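Local coordinates for Sel1 repeat family protein (Pseudomonas aeruginosa, PDB 6LCH), which probably acts as an immunity protein that protects its own cell against PldB, a toxic effector of the type VI secretion system, at residues A[135-140]-A[158-163]; A[95-100]-A[128-133]. One frame throughout, in Å; residues are numbered along the deposited sequence.

Contact 1: residues A[135-140]-A[158-163]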
loop_
_atom_site.group_PDB
_atom_site.type_symbol
_atom_site.label_atom_id
_atom_site.label_comp_id
_atom_site.label_asym_id
_atom_site.label_seq_id
_atom_site.Cartn_x
_atom_site.Cartn_y
_atom_site.Cartn_z
ATOM N N ALA A 135 4.774 2.316 -6.434
ATOM C CA ALA A 135 5.228 3.311 -7.399
ATOM C C ALA A 135 4.110 3.712 -8.353
ATOM O O ALA A 135 3.971 4.895 -8.691
ATOM C CB ALA A 135 6.435 2.782 -8.170
ATOM N N LEU A 136 3.303 2.747 -8.800
ATOM C CA LEU A 136 2.202 3.075 -9.700
ATOM C C LEU A 136 1.143 3.912 -8.997
ATOM O O LEU A 136 0.500 4.760 -9.628
ATOM C CB LEU A 136 1.571 1.798 -10.255
ATOM C CG LEU A 136 2.369 0.907 -11.209
ATOM C CD1 LEU A 136 1.780 -0.483 -11.186
ATOM C CD2 LEU A 136 2.351 1.466 -12.619
ATOM N N THR A 137 0.950 3.685 -7.698
ATOM C CA THR A 137 -0.031 4.454 -6.934
ATOM C C THR A 137 0.423 5.895 -6.734
ATOM O O THR A 137 -0.390 6.825 -6.835
ATOM C CB THR A 137 -0.275 3.773 -5.588
ATOM O OG1 THR A 137 -0.746 2.440 -5.811
ATOM C CG2 THR A 137 -1.303 4.539 -4.768
ATOM N N GLU A 138 1.710 6.103 -6.439
ATOM C CA GLU A 138 2.216 7.463 -6.277
ATOM C C GLU A 138 2.136 8.237 -7.586
ATOM O O GLU A 138 1.745 9.409 -7.599
ATOM C CB GLU A 138 3.657 7.440 -5.767
ATOM C CG GLU A 138 4.346 8.802 -5.794
ATOM C CD GLU A 138 3.797 9.758 -4.749
ATOM O OE1 GLU A 138 3.285 9.275 -3.716
ATOM O OE2 GLU A 138 3.873 10.989 -4.963
ATOM N N LEU A 139 2.515 7.598 -8.697
ATOM C CA LEU A 139 2.380 8.245 -9.997
ATOM C C LEU A 139 0.923 8.571 -10.288
ATOM O O LEU A 139 0.610 9.647 -10.817
ATOM C CB LEU A 139 2.965 7.350 -11.093
ATOM C CG LEU A 139 4.490 7.222 -11.130
ATOM C CD1 LEU A 139 4.902 6.063 -12.025
ATOM C CD2 LEU A 139 5.147 8.509 -11.597
ATOM N N GLY A 140 0.019 7.654 -9.946
ATOM C CA GLY A 140 -1.398 7.938 -10.073
ATOM C C GLY A 140 -1.812 9.184 -9.319
ATOM O O GLY A 140 -2.596 9.991 -9.819
ATOM N N HIS A 158 -5.104 1.652 -11.453
ATOM C CA HIS A 158 -5.819 0.406 -11.710
ATOM C C HIS A 158 -4.858 -0.772 -11.821
ATOM O O HIS A 158 -5.175 -1.879 -11.373
ATOM C CB HIS A 158 -6.683 0.533 -12.964
ATOM C CG HIS A 158 -8.086 0.976 -12.683
ATOM N ND1 HIS A 158 -9.052 0.121 -12.198
ATOM C CD2 HIS A 158 -8.681 2.186 -12.802
ATOM C CE1 HIS A 158 -10.185 0.783 -12.043
ATOM N NE2 HIS A 158 -9.986 2.038 -12.401
ATOM N N CYS A 159 -3.677 -0.552 -12.406
ATOM C CA CYS A 159 -2.670 -1.607 -12.456
ATOM C C CYS A 159 -2.257 -2.032 -11.053
ATOM O O CYS A 159 -2.050 -3.223 -10.790
ATOM C CB CYS A 159 -1.456 -1.126 -13.252
ATOM S SG CYS A 159 -0.220 -2.402 -13.588
ATOM N N ALA A 160 -2.153 -1.069 -10.135
ATOM C CA ALA A 160 -1.714 -1.373 -8.779
ATOM C C ALA A 160 -2.769 -2.156 -8.006
ATOM O O ALA A 160 -2.436 -3.104 -7.287
ATOM C CB ALA A 160 -1.354 -0.080 -8.050
ATOM N N ALA A 161 -4.046 -1.781 -8.130
ATOM C CA ALA A 161 -5.068 -2.478 -7.353
ATOM C C ALA A 161 -5.333 -3.879 -7.883
ATOM O O ALA A 161 -5.692 -4.768 -7.106
ATOM C CB ALA A 161 -6.370 -1.688 -7.329
ATOM N N SER A 162 -5.178 -4.095 -9.192
ATOM C CA SER A 162 -5.363 -5.435 -9.737
ATOM C C SER A 162 -4.371 -6.428 -9.148
ATOM O O SER A 162 -4.624 -7.638 -9.183
ATOM C CB SER A 162 -5.250 -5.415 -11.267
ATOM O OG SER A 162 -3.920 -5.178 -11.705
ATOM N N GLN A 163 -3.257 -5.947 -8.598
ATOM C CA GLN A 163 -2.299 -6.789 -7.895
ATOM C C GLN A 163 -2.629 -6.936 -6.413
ATOM O O GLN A 163 -1.816 -7.482 -5.659
ATOM C CB GLN A 163 -0.884 -6.233 -8.075
ATOM C CG GLN A 163 -0.523 -5.973 -9.532
ATOM C CD GLN A 163 0.885 -5.438 -9.718
ATOM O OE1 GLN A 163 1.860 -6.055 -9.288
ATOM N NE2 GLN A 163 0.998 -4.290 -10.378
#
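Leu136 reaches across to Cys159 and Gln163 with one branch. Its chi1 (-67°, CG anti to the carbonyl carbon) and chi2 (159°) together bring Leu136 CD1 to 3.7 Å from Cys159 SG. The same methyl, Leu136 CD1, lies 4.0 Å from Gln163 NE2. Nearer the backbone, Leu136 CB meets Ala160 CB at 4.1 Å, and the small alanine lets the main chains approach to 6.0 Å between Leu136 CA and Ala160 CA. The segments belong to the antiparallel helices 133-146 and 150-162, the helical hairpin of a Sel1 repeat in the TPR clan; the axes of the short helical parts 135-140 and 158-162 come within 8.5 Å and cross at -148°. Thr137 meets the alanine methyl from a second direction: its OG1 lies 3.4 Å from Ala160 CB, while its hydrogen bond goes to Pro133 O, one turn back. At the end of helix 150-162, Cys159 O accepts from both Ser162 OG and Gln163 NE2, each donor lying above the carbonyl plane. Gln163 NE2 also donates to Gly131 O, and Gln163 OE1 accepts from Glu13 N. Cys159 SG, anti to its backbone N, forms the disulfide to Cys10, tying the N-terminal segment to this hairpin.

Contact 2: residues A[95-100]-A[128-133]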
loop_
_atom_site.group_PDB
_atom_site.type_symbol
_atom_site.label_atom_id
_atom_site.label_comp_id
_atom_site.label_asym_id
_atom_site.label_seq_id
_atom_site.Cartn_x
_atom_site.Cartn_y
_atom_site.Cartn_z
ATOM N N ASP A 95 17.335 -6.325 -8.824
ATOM C CA ASP A 95 16.265 -5.821 -9.687
ATOM C C ASP A 95 14.890 -5.957 -9.033
ATOM O O ASP A 95 13.886 -6.207 -9.704
ATOM C CB ASP A 95 16.284 -6.506 -11.056
ATOM C CG ASP A 95 15.852 -5.575 -12.171
ATOM O OD1 ASP A 95 15.178 -6.036 -13.115
ATOM O OD2 ASP A 95 16.176 -4.373 -12.088
ATOM N N VAL A 96 14.840 -5.778 -7.717
ATOM C CA VAL A 96 13.580 -5.851 -6.981
ATOM C C VAL A 96 12.815 -4.550 -7.217
ATOM O O VAL A 96 13.346 -3.466 -6.943
ATOM C CB VAL A 96 13.813 -6.102 -5.483
ATOM C CG1 VAL A 96 12.495 -6.039 -4.737
ATOM C CG2 VAL A 96 14.473 -7.455 -5.268
ATOM N N PRO A 97 11.586 -4.608 -7.737
ATOM C CA PRO A 97 10.878 -3.358 -8.071
ATOM C C PRO A 97 10.669 -2.441 -6.878
ATOM O O PRO A 97 10.770 -1.217 -7.024
ATOM C CB PRO A 97 9.548 -3.857 -8.652
ATOM C CG PRO A 97 9.827 -5.259 -9.107
ATOM C CD PRO A 97 10.836 -5.805 -8.147
ATOM N N GLN A 98 10.394 -2.998 -5.696
ATOM C CA GLN A 98 10.260 -2.165 -4.504
ATOM C C GLN A 98 11.564 -1.445 -4.171
ATOM O O GLN A 98 11.540 -0.366 -3.571
ATOM C CB GLN A 98 9.796 -3.017 -3.317
ATOM C CG GLN A 98 9.414 -2.212 -2.069
ATOM C CD GLN A 98 8.139 -1.409 -2.252
ATOM O OE1 GLN A 98 7.194 -1.854 -2.912
ATOM N NE2 GLN A 98 8.103 -0.218 -1.662
ATOM N N GLY A 99 12.706 -2.016 -4.562
ATOM C CA GLY A 99 13.979 -1.367 -4.285
ATOM C C GLY A 99 14.122 -0.022 -4.973
ATOM O O GLY A 99 14.706 0.911 -4.418
ATOM N N PHE A 100 13.580 0.101 -6.188
ATOM C CA PHE A 100 13.622 1.378 -6.894
ATOM C C PHE A 100 12.715 2.407 -6.229
ATOM O O PHE A 100 13.098 3.572 -6.057
ATOM C CB PHE A 100 13.222 1.177 -8.355
ATOM C CG PHE A 100 14.163 0.293 -9.123
ATOM C CD1 PHE A 100 15.343 0.799 -9.637
ATOM C CD2 PHE A 100 13.868 -1.046 -9.327
ATOM C CE1 PHE A 100 16.217 -0.013 -10.348
ATOM C CE2 PHE A 100 14.737 -1.862 -10.041
ATOM C CZ PHE A 100 15.911 -1.341 -10.550
ATOM N N ALA A 128 7.613 1.500 -11.289
ATOM C CA ALA A 128 6.350 1.314 -11.992
ATOM C C ALA A 128 6.544 0.492 -13.258
ATOM O O ALA A 128 5.653 -0.274 -13.649
ATOM C CB ALA A 128 5.724 2.668 -12.329
ATOM N N SER A 129 7.706 0.634 -13.917
ATOM C CA SER A 129 7.970 -0.161 -15.111
ATOM C C SER A 129 8.031 -1.652 -14.814
ATOM O O SER A 129 7.828 -2.465 -15.723
ATOM C CB SER A 129 9.277 0.263 -15.789
ATOM O OG SER A 129 10.415 -0.194 -15.085
ATOM N N LEU A 130 8.321 -2.024 -13.572
ATOM C CA LEU A 130 8.319 -3.414 -13.154
ATOM C C LEU A 130 7.030 -3.790 -12.440
ATOM O O LEU A 130 6.953 -4.868 -11.846
ATOM C CB LEU A 130 9.534 -3.682 -12.266
ATOM C CG LEU A 130 10.853 -3.412 -13.000
ATOM C CD1 LEU A 130 12.050 -3.398 -12.056
ATOM C CD2 LEU A 130 11.045 -4.438 -14.104
ATOM N N GLY A 131 6.024 -2.917 -12.474
ATOM C CA GLY A 131 4.741 -3.222 -11.880
ATOM C C GLY A 131 4.659 -3.022 -10.385
ATOM O O GLY A 131 3.778 -3.599 -9.747
ATOM N N ASN A 132 5.541 -2.220 -9.810
ATOM C CA ASN A 132 5.533 -1.991 -8.369
ATOM C C ASN A 132 4.263 -1.261 -7.953
ATOM O O ASN A 132 4.020 -0.144 -8.426
ATOM C CB ASN A 132 6.764 -1.191 -7.965
ATOM C CG ASN A 132 6.787 -0.874 -6.490
ATOM O OD1 ASN A 132 6.590 0.273 -6.093
ATOM N ND2 ASN A 132 7.023 -1.891 -5.669
ATOM N N PRO A 133 3.428 -1.845 -7.096
ATOM C CA PRO A 133 2.143 -1.209 -6.747
ATOM C C PRO A 133 2.315 0.124 -6.034
ATOM O O PRO A 133 1.568 1.069 -6.330
ATOM C CB PRO A 133 1.464 -2.256 -5.849
ATOM C CG PRO A 133 2.053 -3.561 -6.298
ATOM C CD PRO A 133 3.486 -3.248 -6.645
#
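Asn132 ND2 is held by two acceptors, Gln98 OE1 across the contact and Glu13 OE2 from the N-terminal part of the chain. The bond from Asn132 ND2 to Gln98 OE1 is short and nearly straight, 2.8 Å with an N-H...O angle of 167°. Gln98 OE1 lies in the amide plane of Asn132, whereas the donor sits above the carbonyl plane of Gln98, the two amides being turned 60° apart. Gln98 gets there by a bend at chi2 (69°), and its NE2 is engaged by Asp102. The carboxylate of Glu13 would be expected to polarise the Asn132 amide. Beside this polar pair, the Pro97 ring and the Leu130 side chain run nearly perpendicular, with Pro97 CG 3.5 Å from Leu130 CB, and Pro97 CB also rests against Asn132 CB at 3.9 Å. Leu130 CD1 extends to Phe100, approaching the ring obliquely at 3.7 Å from Phe100 CE2. Asp95 and Gly131, both with positive phi, are the C-prime residues of Schellman motifs. Two Schellman-terminated helix ends thus meet here, the second leading through the N-cap Asn132, whose OD1 accepts from Ala135 N, into helix 133-146 of this all-helical Sel1-repeat protein.

Overall arrangement
Along the chain the two follow in series, contact 2 first, and their centres lie about 11 Å apart within one all-helical array. Contact 2 joins the start of helix 97-107 to the turn between helices 123-129 and 133-146; contact 1 then pairs helix 133-146 with the next, 150-162. Helix 133-146 is thus the element the two contacts share, entered in one and packed against its neighbour in the other. They also touch directly: Leu139 and Ala135 pack on Ala128, and Ala160 on the carbonyl oxygen of Pro133. Glu13 bonds to residues of both, joining the N-terminal segment to each contact. Such successive helix packing is consistent with the Sel1 family's place in the TPR clan.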